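Local structure of glutamine synthetase (Helicobacter pylori, 5ZLI) at residues F18-F31 against I86-C99. The protein belongs to the type I-beta glutamine synthetases, dodecameric enzymes whose subunits join a beta-grasp domain to a larger catalytic domain. Residues are numbered along the deposited sequence; the frame is centred on the assembly and turned at random.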
loop_
_atom_site.group_PDB
_atom_site.type_symbol
_atom_site.label_atom_id
_atom_site.label_comp_id
_atom_site.label_asym_id
_atom_site.label_seq_id
_atom_site.Cartn_x
_atom_site.Cartn_y
_atom_site.Cartn_z
ATOM N N PHE B 18 40.121 -40.495 -21.061
ATOM C CA PHE B 18 38.962 -39.662 -21.363
ATOM C C PHE B 18 38.886 -38.470 -20.413
ATOM O O PHE B 18 38.577 -37.346 -20.829
ATOM C CB PHE B 18 37.720 -40.557 -21.280
ATOM C CG PHE B 18 36.389 -39.859 -21.435
ATOM C CD1 PHE B 18 35.872 -39.570 -22.685
ATOM C CD2 PHE B 18 35.610 -39.587 -20.330
ATOM C CE1 PHE B 18 34.624 -38.969 -22.818
ATOM C CE2 PHE B 18 34.367 -38.989 -20.462
ATOM C CZ PHE B 18 33.877 -38.679 -21.707
ATOM N N CYS B 19 39.192 -38.694 -19.133
ATOM C CA CYS B 19 39.179 -37.619 -18.143
ATOM C C CYS B 19 40.327 -36.617 -18.332
ATOM O O CYS B 19 40.112 -35.401 -18.255
ATOM C CB CYS B 19 39.189 -38.220 -16.737
ATOM S SG CYS B 19 37.660 -39.116 -16.308
ATOM N N LYS B 20 41.564 -37.093 -18.521
ATOM C CA LYS B 20 42.681 -36.151 -18.599
ATOM C C LYS B 20 42.517 -35.165 -19.763
ATOM O O LYS B 20 42.801 -33.969 -19.611
ATOM C CB LYS B 20 44.025 -36.896 -18.697
ATOM C CG LYS B 20 44.418 -37.786 -17.505
ATOM C CD LYS B 20 45.805 -38.422 -17.735
ATOM C CE LYS B 20 46.427 -39.038 -16.463
ATOM N NZ LYS B 20 45.679 -40.207 -15.939
ATOM N N GLU B 21 42.047 -35.642 -20.930
ATOM C CA GLU B 21 41.937 -34.803 -22.133
ATOM C C GLU B 21 40.613 -34.070 -22.248
ATOM O O GLU B 21 40.394 -33.367 -23.237
ATOM C CB GLU B 21 42.148 -35.610 -23.416
ATOM C CG GLU B 21 43.511 -36.245 -23.506
ATOM C CD GLU B 21 43.528 -37.454 -24.432
ATOM O OE1 GLU B 21 42.667 -37.539 -25.344
ATOM O OE2 GLU B 21 44.351 -38.361 -24.180
ATOM N N ASN B 22 39.714 -34.252 -21.295
ATOM C CA ASN B 22 38.538 -33.409 -21.192
ATOM C C ASN B 22 38.575 -32.574 -19.922
ATOM O O ASN B 22 37.605 -31.859 -19.626
ATOM C CB ASN B 22 37.303 -34.285 -21.239
ATOM C CG ASN B 22 37.158 -34.951 -22.569
ATOM O OD1 ASN B 22 36.361 -34.530 -23.410
ATOM N ND2 ASN B 22 37.969 -35.984 -22.796
ATOM N N GLU B 23 39.697 -32.631 -19.196
ATOM C CA GLU B 23 39.965 -31.788 -18.044
ATOM C C GLU B 23 38.844 -31.915 -17.007
ATOM O O GLU B 23 38.144 -30.958 -16.656
ATOM C CB GLU B 23 40.241 -30.345 -18.483
ATOM C CG GLU B 23 41.474 -30.263 -19.406
ATOM C CD GLU B 23 41.295 -29.358 -20.612
ATOM O OE1 GLU B 23 40.365 -28.514 -20.623
ATOM O OE2 GLU B 23 42.102 -29.502 -21.556
ATOM N N VAL B 24 38.691 -33.145 -16.517
ATOM C CA VAL B 24 37.606 -33.504 -15.610
ATOM C C VAL B 24 38.111 -33.320 -14.188
ATOM O O VAL B 24 39.195 -33.791 -13.812
ATOM C CB VAL B 24 37.134 -34.951 -15.843
ATOM C CG1 VAL B 24 36.364 -35.461 -14.647
ATOM C CG2 VAL B 24 36.215 -35.006 -16.985
ATOM N N GLU B 25 37.321 -32.645 -13.390
ATOM C CA GLU B 25 37.741 -32.371 -12.048
ATOM C C GLU B 25 36.908 -33.080 -11.020
ATOM O O GLU B 25 37.309 -33.099 -9.858
ATOM C CB GLU B 25 37.743 -30.874 -11.805
ATOM C CG GLU B 25 38.506 -30.168 -12.886
ATOM C CD GLU B 25 39.037 -28.849 -12.389
ATOM O OE1 GLU B 25 38.200 -28.088 -11.864
ATOM O OE2 GLU B 25 40.269 -28.591 -12.488
ATOM N N PHE B 26 35.759 -33.639 -11.406
ATOM C CA PHE B 26 34.919 -34.384 -10.481
ATOM C C PHE B 26 34.315 -35.564 -11.219
ATOM O O PHE B 26 33.929 -35.449 -12.387
ATOM C CB PHE B 26 33.838 -33.481 -9.872
ATOM C CG PHE B 26 34.412 -32.431 -8.989
ATOM C CD1 PHE B 26 34.823 -31.211 -9.516
ATOM C CD2 PHE B 26 34.643 -32.688 -7.653
ATOM C CE1 PHE B 26 35.428 -30.253 -8.707
ATOM C CE2 PHE B 26 35.233 -31.743 -6.841
ATOM C CZ PHE B 26 35.623 -30.519 -7.368
ATOM N N VAL B 27 34.216 -36.695 -10.529
ATOM C CA VAL B 27 33.561 -37.870 -11.077
ATOM C C VAL B 27 32.290 -38.092 -10.260
ATOM O O VAL B 27 32.343 -38.272 -9.032
ATOM C CB VAL B 27 34.487 -39.101 -11.057
ATOM C CG1 VAL B 27 33.809 -40.316 -11.668
ATOM C CG2 VAL B 27 35.763 -38.822 -11.810
ATOM N N ASP B 28 31.157 -38.112 -10.949
ATOM C CA ASP B 28 29.832 -38.110 -10.341
ATOM C C ASP B 28 29.292 -39.535 -10.477
ATOM O O ASP B 28 28.721 -39.914 -11.501
ATOM C CB ASP B 28 28.926 -37.067 -11.032
ATOM C CG ASP B 28 27.793 -36.565 -10.133
ATOM O OD1 ASP B 28 27.914 -36.697 -8.890
ATOM O OD2 ASP B 28 26.796 -36.011 -10.669
ATOM N N PHE B 29 29.499 -40.343 -9.440
ATOM C CA PHE B 29 29.038 -41.722 -9.478
ATOM C C PHE B 29 27.551 -41.711 -9.220
ATOM O O PHE B 29 27.120 -41.295 -8.142
ATOM C CB PHE B 29 29.745 -42.570 -8.430
ATOM C CG PHE B 29 31.218 -42.579 -8.573
ATOM C CD1 PHE B 29 31.792 -43.084 -9.714
ATOM C CD2 PHE B 29 32.034 -42.129 -7.566
ATOM C CE1 PHE B 29 33.175 -43.107 -9.882
ATOM C CE2 PHE B 29 33.416 -42.157 -7.714
ATOM C CZ PHE B 29 33.991 -42.642 -8.879
ATOM N N ARG B 30 26.767 -42.211 -10.163
ATOM C CA ARG B 30 25.327 -42.160 -10.010
ATOM C C ARG B 30 24.717 -43.553 -9.956
ATOM O O ARG B 30 25.200 -44.493 -10.602
ATOM C CB ARG B 30 24.716 -41.341 -11.102
ATOM C CG ARG B 30 25.151 -39.933 -10.972
ATOM C CD ARG B 30 24.213 -39.006 -11.670
ATOM N NE ARG B 30 24.748 -37.665 -11.575
ATOM C CZ ARG B 30 24.296 -36.655 -12.286
ATOM N NH1 ARG B 30 23.312 -36.879 -13.143
ATOM N NH2 ARG B 30 24.837 -35.444 -12.151
ATOM N N PHE B 31 23.673 -43.679 -9.140
ATOM C CA PHE B 31 23.070 -44.965 -8.847
ATOM C C PHE B 31 21.617 -44.732 -8.482
ATOM O O PHE B 31 21.249 -43.650 -8.028
ATOM C CB PHE B 31 23.805 -45.714 -7.723
ATOM C CG PHE B 31 23.799 -45.002 -6.391
ATOM C CD1 PHE B 31 24.718 -43.997 -6.119
ATOM C CD2 PHE B 31 22.883 -45.347 -5.398
ATOM C CE1 PHE B 31 24.723 -43.345 -4.873
ATOM C CE2 PHE B 31 22.881 -44.687 -4.134
ATOM C CZ PHE B 31 23.798 -43.696 -3.874
ATOM N N ILE B 86 30.129 -36.523 -19.892
ATOM C CA ILE B 86 30.407 -35.274 -19.195
ATOM C C ILE B 86 29.105 -34.540 -18.910
ATOM O O ILE B 86 28.323 -34.253 -19.827
ATOM C CB ILE B 86 31.360 -34.399 -20.016
ATOM C CG1 ILE B 86 32.757 -35.025 -20.035
ATOM C CG2 ILE B 86 31.336 -32.998 -19.505
ATOM C CD1 ILE B 86 33.821 -34.210 -20.798
ATOM N N ASP B 87 28.886 -34.194 -17.647
ATOM C CA ASP B 87 27.692 -33.447 -17.276
ATOM C C ASP B 87 27.787 -32.015 -17.791
ATOM O O ASP B 87 28.695 -31.272 -17.372
ATOM C CB ASP B 87 27.534 -33.506 -15.762
ATOM C CG ASP B 87 26.173 -33.054 -15.292
ATOM O OD1 ASP B 87 25.377 -32.608 -16.130
ATOM O OD2 ASP B 87 25.864 -33.236 -14.091
ATOM N N PRO B 88 26.878 -31.576 -18.676
ATOM C CA PRO B 88 26.988 -30.209 -19.220
ATOM C C PRO B 88 26.648 -29.140 -18.211
ATOM O O PRO B 88 27.178 -28.026 -18.310
ATOM C CB PRO B 88 25.989 -30.205 -20.380
ATOM C CG PRO B 88 24.972 -31.190 -19.971
ATOM C CD PRO B 88 25.710 -32.284 -19.224
ATOM N N PHE B 89 25.829 -29.465 -17.205
ATOM C CA PHE B 89 25.285 -28.434 -16.335
ATOM C C PHE B 89 26.293 -27.976 -15.302
ATOM O O PHE B 89 26.437 -26.769 -15.093
ATOM C CB PHE B 89 24.043 -28.947 -15.613
ATOM C CG PHE B 89 23.007 -29.493 -16.518
ATOM C CD1 PHE B 89 22.338 -28.651 -17.394
ATOM C CD2 PHE B 89 22.674 -30.840 -16.485
ATOM C CE1 PHE B 89 21.357 -29.143 -18.249
ATOM C CE2 PHE B 89 21.702 -31.349 -17.331
ATOM C CZ PHE B 89 21.043 -30.497 -18.221
ATOM N N SER B 90 27.033 -28.909 -14.697
ATOM C CA SER B 90 27.934 -28.550 -13.609
ATOM C C SER B 90 28.918 -27.474 -14.052
ATOM O O SER B 90 29.450 -27.510 -15.166
ATOM C CB SER B 90 28.691 -29.773 -13.086
ATOM O OG SER B 90 29.332 -30.450 -14.141
ATOM N N ALA B 91 29.106 -26.483 -13.176
ATOM C CA ALA B 91 29.997 -25.366 -13.467
ATOM C C ALA B 91 31.418 -25.844 -13.733
ATOM O O ALA B 91 32.037 -25.460 -14.731
ATOM C CB ALA B 91 29.964 -24.376 -12.303
ATOM N N ASP B 92 31.936 -26.715 -12.865
ATOM C CA ASP B 92 33.249 -27.327 -13.038
ATOM C C ASP B 92 33.070 -28.716 -13.655
ATOM O O ASP B 92 32.115 -29.432 -13.327
ATOM C CB ASP B 92 33.998 -27.408 -11.698
ATOM C CG ASP B 92 34.187 -26.025 -11.015
ATOM O OD1 ASP B 92 33.784 -25.864 -9.834
ATOM O OD2 ASP B 92 34.753 -25.099 -11.642
ATOM N N VAL B 93 33.987 -29.088 -14.557
ATOM C CA VAL B 93 33.774 -30.250 -15.421
ATOM C C VAL B 93 33.643 -31.535 -14.607
ATOM O O VAL B 93 34.517 -31.886 -13.803
ATOM C CB VAL B 93 34.898 -30.345 -16.473
ATOM C CG1 VAL B 93 34.873 -31.693 -17.184
ATOM C CG2 VAL B 93 34.758 -29.238 -17.514
ATOM N N SER B 94 32.574 -32.284 -14.876
ATOM C CA SER B 94 32.265 -33.507 -14.156
ATOM C C SER B 94 31.869 -34.562 -15.161
ATOM O O SER B 94 31.148 -34.266 -16.118
ATOM C CB SER B 94 31.088 -33.328 -13.179
ATOM O OG SER B 94 31.193 -32.135 -12.414
ATOM N N VAL B 95 32.303 -35.795 -14.939
ATOM C CA VAL B 95 31.848 -36.898 -15.768
ATOM C C VAL B 95 30.972 -37.789 -14.910
ATOM O O VAL B 95 31.354 -38.178 -13.803
ATOM C CB VAL B 95 33.006 -37.674 -16.420
ATOM C CG1 VAL B 95 34.001 -38.152 -15.386
ATOM C CG2 VAL B 95 32.446 -38.819 -17.245
ATOM N N VAL B 96 29.849 -38.120 -15.414
ATOM C CA VAL B 96 28.932 -38.968 -14.684
ATOM C C VAL B 96 29.200 -40.399 -15.103
ATOM O O VAL B 96 29.478 -40.680 -16.275
ATOM C CB VAL B 96 27.471 -38.555 -14.939
ATOM C CG1 VAL B 96 26.516 -39.473 -14.207
ATOM C CG2 VAL B 96 27.240 -37.111 -14.506
ATOM N N VAL B 97 29.187 -41.298 -14.129
ATOM C CA VAL B 97 29.429 -42.709 -14.379
ATOM C C VAL B 97 28.422 -43.506 -13.571
ATOM O O VAL B 97 28.111 -43.147 -12.430
ATOM C CB VAL B 97 30.874 -43.109 -14.049
ATOM C CG1 VAL B 97 31.269 -42.464 -12.765
ATOM C CG2 VAL B 97 31.016 -44.646 -14.011
ATOM N N PHE B 98 27.825 -44.511 -14.211
ATOM C CA PHE B 98 26.836 -45.362 -13.573
ATOM C C PHE B 98 27.474 -46.313 -12.562
ATOM O O PHE B 98 28.675 -46.574 -12.585
ATOM C CB PHE B 98 26.052 -46.166 -14.613
ATOM C CG PHE B 98 25.087 -45.352 -15.430
ATOM C CD1 PHE B 98 23.775 -45.166 -14.981
ATOM C CD2 PHE B 98 25.462 -44.800 -16.658
ATOM C CE1 PHE B 98 22.856 -44.443 -15.738
ATOM C CE2 PHE B 98 24.545 -44.058 -17.425
ATOM C CZ PHE B 98 23.246 -43.886 -16.959
ATOM N N CYS B 99 26.642 -46.794 -11.634
ATOM C CA CYS B 99 27.081 -47.725 -10.605
ATOM C C CYS B 99 25.959 -48.685 -10.220
ATOM O O CYS B 99 24.773 -48.393 -10.388
ATOM C CB CYS B 99 27.591 -46.974 -9.371
ATOM S SG CYS B 99 29.007 -45.897 -9.728
#
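Arg30 turns its CG anti to its own carbonyl carbon (chi1 -65°) and runs extended to NE, which lays its guanidinium across Val96; Asp28, with CG anti to the backbone N, brings its carboxylate to the edge of the same group. Val96 CG2 sits over the centre of one guanidinium face, 3.7 Å from Arg30 CZ. Both NE and NH2 of Arg30 grip a single oxygen, OD2 of Asp28, which lies in the guanidinium plane; NE meets it from above the carboxylate plane, NH2 nearly along the C-O bond. Across the contact, Arg30 NH2 also reaches Asp87 OD2 at 3.1 Å, a salt bridge whose hydrogen bond is weak, bent to 125°. Asp87 OD2 is also hydrogen-bonded to Tyr250 OH, and His40 ND1 bonds Asp28 OD1.

Beneath this network, strands 26-31 and 94-99 pair in parallel, their axes 34° apart, within the sheet of the beta-grasp domain. The ladder is staggered as parallel pairing requires: Val95 N bonds Phe26 O, Asp28 N bonds Val95 O at 2.9 Å, and Arg30 N bonds Val97 O at 2.8 Å. Val93 O takes two donors, Glu25 N and Phe26 N, where the pairing starts.

The opposite face is apolar. Val95 CG1 packs against both Val24 CG1, 3.7 Å away, and Cys19 SG, while its CG2 meets the edge of the Phe18 ring at CE2 (3.8 Å), tying the end of helix 9-20 to the sheet. Farther along, Cys99 SG approaches Phe29 CB to 3.6 Å and lies oblique to its ring.

With Asp28 OD2 and Asp87 OD2 only 4.5 Å apart in a buried setting, the shared arginine probably offsets their mutual repulsion, linking the two segments electrostatically as well as through the backbone.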